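Local coordinates for hydrolase (PDB 5HOE), which removes acetyl groups from carbohydrates, as an esterase of the GDSL (SGNH hydrolase) family that assembles into octamers, at the interface of chains A and B and the interface of chains A and C. Numbering follows the deposited sequence. Chains: chain A/B/C, Hydrolase.

Contact 1: the interface of chains A and B. Residues chain A 64-65, 87, 95; chain B 64-65, 87, 95.
A:Glu65 and B:Glu65 approach from opposite directions across the two-fold axis, with their carboxylate oxygens OE2 and OE2 2.5 Å apart. Two charged carboxylates would repel at this range. A proton held between them would account for the pair, though protonation is not seen. The carboxylate planes are turned 60° apart. Each glutamate side chain bends at chi2 (-70° in A:Glu65), which brings the carboxylate round to its twin.

Hydrogen bonds within each chain hold these carboxylates. A:Tyr87 OH reaches A:Glu65 OE1 at 2.9 Å, from above the carboxylate plane. A:Glu65 OE2 accepts from A:His95 NE2 at 3.0 Å through its anti lone pair, tilted from the imidazole plane. Chain B repeats the pattern. Across the interface, B:His95 NE2 makes a weak hydrogen bond to A:Glu65 OE1. The phenol oxygens A:Tyr87 OH and B:Tyr87 OH lie 2.7 Å apart, probably a hydrogen bond of undecided direction. At least one tyrosine then cannot also give its proton to its glutamate, unless that carboxylate is protonated.

The two tyrosine rings are stacked, with planes 12° apart, centroids 4.0 Å apart and overlap shifted toward the rims. Their long axes run at about a right angle.

A:His95 CE1 lies 3.2 Å from the carbonyl B:Glu64 O, which sits in the ring plane at its edge.

The site ties strand 60-66 and helix 84-95 of both subunits together at the axis, and so probably helps hold this dimer within the octamer.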
loop_
_atom_site.group_PDB
_atom_site.type_symbol
_atom_site.label_atom_id
_atom_site.label_comp_id
_atom_site.label_asym_id
_atom_site.label_seq_id
_atom_site.Cartn_x
_atom_site.Cartn_y
_atom_site.Cartn_z
ATOM N N GLU A 64 -11.750 -25.630 17.926
ATOM C CA GLU A 64 -12.292 -24.329 18.293
ATOM C C GLU A 64 -11.428 -23.216 17.712
ATOM O O GLU A 64 -10.208 -23.176 17.943
ATOM C CB GLU A 64 -12.334 -24.199 19.812
ATOM C CG GLU A 64 -13.167 -25.263 20.494
ATOM C CD GLU A 64 -13.214 -25.049 21.983
ATOM O OE1 GLU A 64 -12.269 -25.452 22.685
ATOM O OE2 GLU A 64 -14.184 -24.443 22.444
ATOM N N GLU A 65 -12.068 -22.312 16.961
ATOM C CA GLU A 65 -11.453 -21.056 16.504
ATOM C C GLU A 65 -12.424 -19.895 16.753
ATOM O O GLU A 65 -12.991 -19.319 15.814
ATOM C CB GLU A 65 -11.039 -21.144 15.028
ATOM C CG GLU A 65 -9.910 -22.138 14.740
ATOM C CD GLU A 65 -8.546 -21.748 15.261
ATOM O OE1 GLU A 65 -8.379 -20.661 15.836
ATOM O OE2 GLU A 65 -7.608 -22.563 15.059
ATOM N N TYR A 87 -8.050 -14.474 8.485
ATOM C CA TYR A 87 -7.517 -15.635 9.206
ATOM C C TYR A 87 -8.068 -16.971 8.713
ATOM O O TYR A 87 -7.379 -17.991 8.837
ATOM C CB TYR A 87 -7.881 -15.463 10.694
ATOM C CG TYR A 87 -7.431 -16.478 11.755
ATOM C CD1 TYR A 87 -8.176 -17.628 12.046
ATOM C CD2 TYR A 87 -6.302 -16.231 12.530
ATOM C CE1 TYR A 87 -7.773 -18.516 13.050
ATOM C CE2 TYR A 87 -5.905 -17.097 13.525
ATOM C CZ TYR A 87 -6.642 -18.232 13.792
ATOM O OH TYR A 87 -6.211 -19.091 14.794
ATOM N N HIS A 95 -5.901 -27.081 9.579
ATOM C CA HIS A 95 -6.739 -28.086 10.224
ATOM C C HIS A 95 -7.271 -29.161 9.296
ATOM O O HIS A 95 -7.968 -30.054 9.773
ATOM C CB HIS A 95 -7.867 -27.407 11.009
ATOM C CG HIS A 95 -7.350 -26.571 12.131
ATOM N ND1 HIS A 95 -6.559 -27.085 13.135
ATOM C CD2 HIS A 95 -7.452 -25.245 12.374
ATOM C CE1 HIS A 95 -6.211 -26.112 13.958
ATOM N NE2 HIS A 95 -6.740 -24.985 13.515
ATOM N N GLU B 64 -3.545 -27.462 18.761
ATOM C CA GLU B 64 -2.683 -27.609 17.597
ATOM C C GLU B 64 -2.854 -26.434 16.630
ATOM O O GLU B 64 -3.968 -26.152 16.185
ATOM C CB GLU B 64 -3.010 -28.926 16.890
ATOM C CG GLU B 64 -2.743 -30.170 17.712
ATOM C CD GLU B 64 -3.042 -31.444 16.943
ATOM O OE1 GLU B 64 -4.226 -31.807 16.815
ATOM O OE2 GLU B 64 -2.084 -32.066 16.447
ATOM N N GLU B 65 -1.730 -25.782 16.262
ATOM C CA GLU B 65 -1.697 -24.754 15.212
ATOM C C GLU B 65 -0.463 -24.998 14.329
ATOM O O GLU B 65 0.489 -24.211 14.309
ATOM C CB GLU B 65 -1.695 -23.340 15.794
ATOM C CG GLU B 65 -3.003 -22.995 16.525
ATOM C CD GLU B 65 -4.232 -22.767 15.634
ATOM O OE1 GLU B 65 -4.119 -22.825 14.403
ATOM O OE2 GLU B 65 -5.332 -22.520 16.186
ATOM N N TYR B 87 -0.208 -14.500 11.766
ATOM C CA TYR B 87 -1.315 -15.283 12.320
ATOM C C TYR B 87 -1.238 -15.449 13.831
ATOM O O TYR B 87 -2.272 -15.622 14.466
ATOM C CB TYR B 87 -1.319 -16.680 11.659
ATOM C CG TYR B 87 -2.396 -17.742 12.010
ATOM C CD1 TYR B 87 -2.279 -18.585 13.129
ATOM C CD2 TYR B 87 -3.461 -17.965 11.151
ATOM C CE1 TYR B 87 -3.254 -19.573 13.410
ATOM C CE2 TYR B 87 -4.438 -18.954 11.403
ATOM C CZ TYR B 87 -4.331 -19.755 12.532
ATOM O OH TYR B 87 -5.315 -20.704 12.780
ATOM N N HIS B 95 -7.209 -18.324 21.967
ATOM C CA HIS B 95 -7.026 -19.503 22.798
ATOM C C HIS B 95 -6.660 -19.207 24.243
ATOM O O HIS B 95 -6.452 -20.148 25.018
ATOM C CB HIS B 95 -6.008 -20.437 22.155
ATOM C CG HIS B 95 -6.474 -20.994 20.851
ATOM N ND1 HIS B 95 -7.520 -21.886 20.758
ATOM C CD2 HIS B 95 -6.062 -20.762 19.584
ATOM C CE1 HIS B 95 -7.727 -22.181 19.486
ATOM N NE2 HIS B 95 -6.856 -21.513 18.753
#

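Contact 2: the interface of chains A and B. Residues chain A 94-97, 143; chain B 28, 41.
A:Leu96 extends away from the end of helix 84-95 (psi 148°) into the cis peptide bond before A:Pro97, and its carbonyl oxygen faces B:Trp28 and B:Arg41. B:Trp28 closes helix 25-28, in the block that carries the GDSL motif of this esterase family.

Two donors share A:Leu96 O, both by weak, bent bonds. The indole B:Trp28 NE1 and the guanidinium B:Arg41 NH1 each lie 3.1 Å from A:Leu96 O. Beside the indole nitrogen, B:Trp28 CD1 meets A:Ser94 O, which sits in the ring plane at the edge.

B:Arg41 is stretched out from CG to NE, with CG anti to its backbone N (chi1 -166°). Its CG rests over the centre of the indole face. B:Arg41 NE donates to B:Trp28 O at 2.8 Å, nearly in the guanidinium plane, and this bond fixes the rotation of the head. The guanidinium faces A:Leu96 O and A:His95 O at the end of helix 84-95, where a positive charge would probably be favoured. Water 1 bridges the guanidinium edge to A:His95, lying 2.9 Å from A:His95 ND1.

At the other end of the arginine, its backbone B:Arg41 N gives a straight hydrogen bond to the phenol A:Tyr143 OH, 2.9 Å long. A:Pro97 CB lies over the centre of the A:Tyr143 ring.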
loop_
_atom_site.group_PDB
_atom_site.type_symbol
_atom_site.label_atom_id
_atom_site.label_comp_id
_atom_site.label_asym_id
_atom_site.label_seq_id
_atom_site.Cartn_x
_atom_site.Cartn_y
_atom_site.Cartn_z
ATOM N N SER A 94 -4.455 -25.220 8.132
ATOM C CA SER A 94 -3.850 -25.760 9.338
ATOM C C SER A 94 -4.615 -26.954 9.891
ATOM O O SER A 94 -4.045 -27.737 10.660
ATOM C CB SER A 94 -3.801 -24.695 10.427
ATOM O OG SER A 94 -3.056 -23.563 10.062
ATOM N N HIS A 95 -5.901 -27.081 9.579
ATOM C CA HIS A 95 -6.739 -28.086 10.224
ATOM C C HIS A 95 -7.271 -29.161 9.296
ATOM O O HIS A 95 -7.968 -30.054 9.773
ATOM C CB HIS A 95 -7.867 -27.407 11.009
ATOM C CG HIS A 95 -7.350 -26.571 12.131
ATOM N ND1 HIS A 95 -6.559 -27.085 13.135
ATOM C CD2 HIS A 95 -7.452 -25.245 12.374
ATOM C CE1 HIS A 95 -6.211 -26.112 13.958
ATOM N NE2 HIS A 95 -6.740 -24.985 13.515
ATOM N N LEU A 96 -6.893 -29.164 8.018
ATOM C CA LEU A 96 -7.288 -30.265 7.135
ATOM C C LEU A 96 -6.679 -31.557 7.673
ATOM O O LEU A 96 -5.604 -31.538 8.267
ATOM C CB LEU A 96 -6.850 -30.007 5.698
ATOM C CG LEU A 96 -7.580 -28.913 4.911
ATOM C CD1 LEU A 96 -7.093 -28.885 3.472
ATOM C CD2 LEU A 96 -9.095 -29.084 4.925
ATOM N N PRO A 97 -7.368 -32.692 7.490
ATOM C CA PRO A 97 -8.650 -32.869 6.803
ATOM C C PRO A 97 -9.840 -32.422 7.652
ATOM O O PRO A 97 -9.848 -32.663 8.867
ATOM C CB PRO A 97 -8.689 -34.387 6.580
ATOM C CG PRO A 97 -7.993 -34.935 7.761
ATOM C CD PRO A 97 -6.827 -33.985 7.953
ATOM N N TYR A 143 -6.919 -33.691 0.176
ATOM C CA TYR A 143 -8.171 -33.706 0.913
ATOM C C TYR A 143 -9.222 -32.825 0.229
ATOM O O TYR A 143 -8.893 -31.789 -0.355
ATOM C CB TYR A 143 -7.925 -33.205 2.330
ATOM C CG TYR A 143 -7.130 -34.165 3.198
ATOM C CD1 TYR A 143 -7.508 -35.501 3.323
ATOM C CD2 TYR A 143 -6.006 -33.732 3.890
ATOM C CE1 TYR A 143 -6.802 -36.373 4.132
ATOM C CE2 TYR A 143 -5.281 -34.600 4.695
ATOM C CZ TYR A 143 -5.677 -35.919 4.809
ATOM O OH TYR A 143 -4.972 -36.773 5.626
ATOM N N TRP B 28 2.014 -30.018 11.954
ATOM C CA TRP B 28 0.789 -30.480 11.296
ATOM C C TRP B 28 0.795 -31.990 11.117
ATOM O O TRP B 28 -0.237 -32.652 11.303
ATOM C CB TRP B 28 0.637 -29.791 9.938
ATOM C CG TRP B 28 -0.626 -30.208 9.169
ATOM C CD1 TRP B 28 -1.895 -29.762 9.392
ATOM C CD2 TRP B 28 -0.713 -31.115 8.058
ATOM N NE1 TRP B 28 -2.760 -30.335 8.506
ATOM C CE2 TRP B 28 -2.062 -31.167 7.672
ATOM C CE3 TRP B 28 0.220 -31.887 7.357
ATOM C CZ2 TRP B 28 -2.510 -31.985 6.626
ATOM C CZ3 TRP B 28 -0.214 -32.674 6.319
ATOM C CH2 TRP B 28 -1.570 -32.723 5.960
ATOM N N ARG B 41 -2.136 -36.657 6.298
ATOM C CA ARG B 41 -1.747 -36.220 7.630
ATOM C C ARG B 41 -1.639 -37.413 8.579
ATOM O O ARG B 41 -2.513 -38.291 8.601
ATOM C CB ARG B 41 -2.787 -35.236 8.167
ATOM C CG ARG B 41 -2.355 -34.457 9.392
ATOM C CD ARG B 41 -3.475 -33.539 9.885
ATOM N NE ARG B 41 -3.022 -32.648 10.947
ATOM C CZ ARG B 41 -3.804 -31.800 11.596
ATOM N NH1 ARG B 41 -5.088 -31.682 11.274
ATOM N NH2 ARG B 41 -3.305 -31.055 12.560
HETATM O O HOH W 1 -6.168 -29.900 13.645
#

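Contact 3: the interface of chains A and B. Residues chain A 89-90, 93-94, 139; chain B 67-68, 81-82.
B:Arg81 lies along helix 84-95 of chain A, its aliphatic part running past A:Met90 and A:Pro89 toward A:Val139. Elsewhere in the patch, B:Leu67 and B:Ser68 belong to the loop after strand 60-66. In the GDSL (SGNH) family this region carries block II.

The start of the arginine packs on A:Met90. A:Met90 CG sits 3.4 Å from B:Arg81 CA, and CG and the sulfur SD both touch the carbonyl B:Arg81 O. Farther out, B:Arg81 CD passes A:Pro89 O at 3.6 Å. The chain then bends at chi3 (-66°), which turns the guanidinium toward A:Ala93 and A:Val139. Water 4 sits in the guanidinium plane at its edge and links B:Arg81 NH1 to A:Pro89 O. A:Val139 and B:Arg81 run antiparallel past one another, with A:Val139 CG2 beside B:Arg81 NH2.

B:Leu67 points its CD1 branch at the helix. B:Leu67 CD1 meets the methyl A:Ala93 CB at 3.5 Å, and its CB touches the hydroxyl A:Ser94 OG. That hydroxyl is turned back into its own helix, where it donates to A:Met90 O at 2.8 Å from above the carbonyl plane.

A:Val139 lays CG1 3.7 Å from B:Ser68 CB, while CG2 faces B:Ser68 O. Two linked waters fill in beside this pair. Water 2 joins A:Ala93 O to the backbone B:Ser68 N, 2.9 Å from that nitrogen. Water 3 joins A:Val139 O to B:Ser68 OG, 2.6 Å from the carbonyl.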
loop_
_atom_site.group_PDB
_atom_site.type_symbol
_atom_site.label_atom_id
_atom_site.label_comp_id
_atom_site.label_asym_id
_atom_site.label_seq_id
_atom_site.Cartn_x
_atom_site.Cartn_y
_atom_site.Cartn_z
ATOM N N PRO A 89 -8.589 -18.631 5.765
ATOM C CA PRO A 89 -7.812 -19.513 4.868
ATOM C C PRO A 89 -6.636 -20.193 5.544
ATOM O O PRO A 89 -6.444 -21.403 5.370
ATOM C CB PRO A 89 -7.401 -18.584 3.715
ATOM C CG PRO A 89 -8.505 -17.547 3.696
ATOM C CD PRO A 89 -8.812 -17.304 5.164
ATOM N N MET A 90 -5.887 -19.460 6.370
ATOM C CA MET A 90 -4.801 -20.056 7.153
ATOM C C MET A 90 -5.316 -21.130 8.122
ATOM O O MET A 90 -4.696 -22.194 8.291
ATOM C CB MET A 90 -4.072 -18.939 7.933
ATOM C CG MET A 90 -3.225 -17.993 7.083
ATOM S SD MET A 90 -2.320 -16.729 8.031
ATOM C CE MET A 90 -3.315 -15.253 7.835
ATOM N N ALA A 93 -6.255 -24.433 6.249
ATOM C CA ALA A 93 -5.104 -25.203 5.793
ATOM C C ALA A 93 -4.395 -25.854 6.965
ATOM O O ALA A 93 -3.815 -26.936 6.818
ATOM C CB ALA A 93 -4.159 -24.302 4.990
ATOM N N SER A 94 -4.455 -25.220 8.132
ATOM C CA SER A 94 -3.850 -25.760 9.338
ATOM C C SER A 94 -4.615 -26.954 9.891
ATOM O O SER A 94 -4.045 -27.737 10.660
ATOM C CB SER A 94 -3.801 -24.695 10.427
ATOM O OG SER A 94 -3.056 -23.563 10.062
ATOM N N VAL A 139 -2.331 -26.992 1.830
ATOM C CA VAL A 139 -0.940 -26.962 1.390
ATOM C C VAL A 139 -0.532 -28.415 1.153
ATOM O O VAL A 139 -0.218 -29.136 2.099
ATOM C CB VAL A 139 -0.027 -26.312 2.437
ATOM C CG1 VAL A 139 1.420 -26.279 1.930
ATOM C CG2 VAL A 139 -0.475 -24.917 2.809
ATOM N N LEU B 67 0.923 -25.570 10.403
ATOM C CA LEU B 67 0.602 -25.225 9.024
ATOM C C LEU B 67 1.785 -25.562 8.118
ATOM O O LEU B 67 2.864 -24.971 8.247
ATOM C CB LEU B 67 0.241 -23.740 8.917
ATOM C CG LEU B 67 0.026 -23.226 7.493
ATOM C CD1 LEU B 67 -1.147 -23.924 6.812
ATOM C CD2 LEU B 67 -0.182 -21.725 7.507
ATOM N N SER B 68 1.576 -26.486 7.181
ATOM C CA SER B 68 2.622 -26.825 6.230
ATOM C C SER B 68 3.124 -25.564 5.534
ATOM O O SER B 68 2.343 -24.706 5.116
ATOM C CB SER B 68 2.075 -27.815 5.199
ATOM O OG SER B 68 1.745 -29.044 5.816
ATOM N N ARG B 81 -0.812 -17.463 3.077
ATOM C CA ARG B 81 -1.141 -18.056 4.363
ATOM C C ARG B 81 0.064 -18.299 5.272
ATOM O O ARG B 81 -0.124 -18.689 6.430
ATOM C CB ARG B 81 -1.876 -19.397 4.135
ATOM C CG ARG B 81 -3.227 -19.236 3.431
ATOM C CD ARG B 81 -3.848 -20.558 3.002
ATOM N NE ARG B 81 -3.050 -21.199 1.969
ATOM C CZ ARG B 81 -3.453 -22.226 1.219
ATOM N NH1 ARG B 81 -4.663 -22.765 1.375
ATOM N NH2 ARG B 81 -2.627 -22.723 0.310
ATOM N N LEU B 82 1.291 -18.108 4.794
ATOM C CA LEU B 82 2.417 -18.817 5.377
ATOM C C LEU B 82 3.268 -18.013 6.368
ATOM O O LEU B 82 4.195 -18.585 6.940
ATOM C CB LEU B 82 3.299 -19.384 4.259
ATOM C CG LEU B 82 2.585 -20.314 3.270
ATOM C CD1 LEU B 82 3.566 -20.841 2.218
ATOM C CD2 LEU B 82 1.910 -21.458 3.973
HETATM O O HOH W 2 -1.105 -27.597 6.936
HETATM O O HOH W 3 -0.631 -29.774 4.591
HETATM O O HOH W 4 -7.092 -22.437 2.813
#

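Contact 4: the interface of chains A and C. Residues chain A 119, 184-185, 188; chain C 36, 161, 163-164, 167.
Helices 118-133 and 171-189 of chain A receive the short helix 162-167 of chain C, with C:Asp161 just before that helix and the loop residue C:Ser36 nearby.

Chain A groups cover both faces of the C:Trp163 indole. The hydroxyl A:Tyr119 OH lies over one face, near the rim, 3.2 Å from C:Trp163 CE2. A:Leu185 covers the opposite face, its side chain running parallel to that of the tryptophan. A:Leu185 CB makes a CH-pi contact with the six-membered ring, 3.9 Å from its centroid, and CD1 covers C:Trp163 CZ2 at 3.6 Å.

A:Phe188 links the two aromatic residues of chain C. The edge of the indole enters over the centre of its face, with C:Trp163 CD1 3.3 Å from A:Phe188 CG. The far rim of A:Phe188 then points into the face of C:Phe164. These rings meet edge-to-face, with planes 81° apart and A:Phe188 CE2 3.7 Å from C:Phe164 CZ. A:Phe188 CG is anti to the backbone N (chi1 -176°), which throws the ring out from its helix into this position.

C:Met167 CA lies over the rim of the A:Tyr119 ring, 3.4 Å from A:Tyr119 CZ, on the side opposite the indole.

C:Asp161 OD1 accepts a hydrogen bond from C:Phe164 N at 3.2 Å, through its anti lone pair, and so caps the start of the helix. Water 5 joins that carboxylate to A:Ala184 O.

The site lies where helices 118-133 and 171-189 of chain A meet helix 162-167 of chain C, away from helix 84-95.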
loop_
_atom_site.group_PDB
_atom_site.type_symbol
_atom_site.label_atom_id
_atom_site.label_comp_id
_atom_site.label_asym_id
_atom_site.label_seq_id
_atom_site.Cartn_x
_atom_site.Cartn_y
_atom_site.Cartn_z
ATOM N N TYR A 119 -27.365 -6.727 4.302
ATOM C CA TYR A 119 -26.922 -7.483 3.137
ATOM C C TYR A 119 -25.405 -7.567 3.073
ATOM O O TYR A 119 -24.854 -8.632 2.773
ATOM C CB TYR A 119 -27.488 -6.915 1.831
ATOM C CG TYR A 119 -27.216 -7.861 0.704
ATOM C CD1 TYR A 119 -28.024 -8.966 0.499
ATOM C CD2 TYR A 119 -26.099 -7.701 -0.113
ATOM C CE1 TYR A 119 -27.757 -9.868 -0.512
ATOM C CE2 TYR A 119 -25.818 -8.615 -1.121
ATOM C CZ TYR A 119 -26.653 -9.684 -1.314
ATOM O OH TYR A 119 -26.363 -10.578 -2.320
ATOM N N ALA A 184 -31.081 -17.278 2.854
ATOM C CA ALA A 184 -31.036 -17.044 1.414
ATOM C C ALA A 184 -29.637 -17.295 0.849
ATOM O O ALA A 184 -29.486 -17.901 -0.218
ATOM C CB ALA A 184 -31.478 -15.611 1.132
ATOM N N LEU A 185 -28.602 -16.845 1.564
ATOM C CA LEU A 185 -27.223 -17.078 1.147
ATOM C C LEU A 185 -26.909 -18.564 1.092
ATOM O O LEU A 185 -26.326 -19.056 0.116
ATOM C CB LEU A 185 -26.290 -16.402 2.147
ATOM C CG LEU A 185 -24.797 -16.790 2.085
ATOM C CD1 LEU A 185 -24.123 -16.174 0.869
ATOM C CD2 LEU A 185 -24.082 -16.372 3.349
ATOM N N PHE A 188 -28.484 -20.261 -1.801
ATOM C CA PHE A 188 -27.854 -19.868 -3.058
ATOM C C PHE A 188 -26.520 -20.584 -3.244
ATOM O O PHE A 188 -26.232 -21.118 -4.326
ATOM C CB PHE A 188 -27.680 -18.349 -3.015
ATOM C CG PHE A 188 -27.117 -17.724 -4.267
ATOM C CD1 PHE A 188 -25.747 -17.584 -4.427
ATOM C CD2 PHE A 188 -27.956 -17.232 -5.257
ATOM C CE1 PHE A 188 -25.221 -16.972 -5.562
ATOM C CE2 PHE A 188 -27.442 -16.615 -6.380
ATOM C CZ PHE A 188 -26.071 -16.481 -6.534
ATOM N N SER C 36 -30.856 -20.685 -9.187
ATOM C CA SER C 36 -30.051 -19.466 -9.252
ATOM C C SER C 36 -28.570 -19.717 -9.534
ATOM O O SER C 36 -28.023 -19.135 -10.472
ATOM C CB SER C 36 -30.212 -18.610 -7.993
ATOM O OG SER C 36 -31.563 -18.195 -7.846
ATOM N N ASP C 161 -35.429 -15.070 -6.576
ATOM C CA ASP C 161 -34.532 -15.596 -5.557
ATOM C C ASP C 161 -34.182 -14.487 -4.566
ATOM O O ASP C 161 -33.670 -13.443 -4.985
ATOM C CB ASP C 161 -33.267 -16.126 -6.213
ATOM C CG ASP C 161 -32.332 -16.776 -5.229
ATOM O OD1 ASP C 161 -31.482 -16.070 -4.673
ATOM O OD2 ASP C 161 -32.440 -17.990 -5.017
ATOM N N TRP C 163 -31.735 -14.079 -2.513
ATOM C CA TRP C 163 -30.335 -13.675 -2.483
ATOM C C TRP C 163 -30.014 -12.747 -3.648
ATOM O O TRP C 163 -29.347 -11.723 -3.464
ATOM C CB TRP C 163 -29.401 -14.894 -2.479
ATOM C CG TRP C 163 -27.963 -14.490 -2.257
ATOM C CD1 TRP C 163 -26.926 -14.593 -3.135
ATOM C CD2 TRP C 163 -27.430 -13.871 -1.073
ATOM N NE1 TRP C 163 -25.781 -14.090 -2.570
ATOM C CE2 TRP C 163 -26.061 -13.638 -1.307
ATOM C CE3 TRP C 163 -27.981 -13.489 0.152
ATOM C CZ2 TRP C 163 -25.237 -13.032 -0.362
ATOM C CZ3 TRP C 163 -27.161 -12.896 1.090
ATOM C CH2 TRP C 163 -25.807 -12.678 0.835
ATOM N N PHE C 164 -30.514 -13.058 -4.850
ATOM C CA PHE C 164 -30.317 -12.147 -5.972
ATOM C C PHE C 164 -31.048 -10.830 -5.739
ATOM O O PHE C 164 -30.546 -9.765 -6.108
ATOM C CB PHE C 164 -30.808 -12.792 -7.274
ATOM C CG PHE C 164 -29.766 -13.576 -8.055
ATOM C CD1 PHE C 164 -28.448 -13.160 -8.146
ATOM C CD2 PHE C 164 -30.161 -14.695 -8.794
ATOM C CE1 PHE C 164 -27.538 -13.883 -8.904
ATOM C CE2 PHE C 164 -29.264 -15.411 -9.558
ATOM C CZ PHE C 164 -27.962 -15.004 -9.633
ATOM N N MET C 167 -28.860 -8.862 -3.574
ATOM C CA MET C 167 -27.642 -8.532 -4.320
ATOM C C MET C 167 -27.846 -7.297 -5.186
ATOM O O MET C 167 -26.938 -6.467 -5.319
ATOM C CB MET C 167 -27.258 -9.726 -5.204
ATOM C CG MET C 167 -25.859 -9.646 -5.814
ATOM S SD MET C 167 -25.507 -11.016 -6.928
ATOM C CE MET C 167 -25.472 -12.395 -5.784
HETATM O O HOH W 5 -31.696 -17.883 -1.940
#

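Contacts 1, 2 and 3 are parts of one two-fold interface between chains A and B. The C-alpha centres of contacts 1 and 2 lie about 12 Å apart. Those of contacts 1 and 3 are about 10 Å apart. Those of contacts 2 and 3 are about 9 Å apart. Helix 84-95 runs through all three. A:His95 is shared by contacts 1 and 2, and A:Ser94 by contacts 2 and 3. Contact 4 is centred about 30 Å from contact 1, uses other helices and binds chain C through an interface that is not an exact two-fold. Each subunit can therefore hold two different neighbours, which helps to build the octamer.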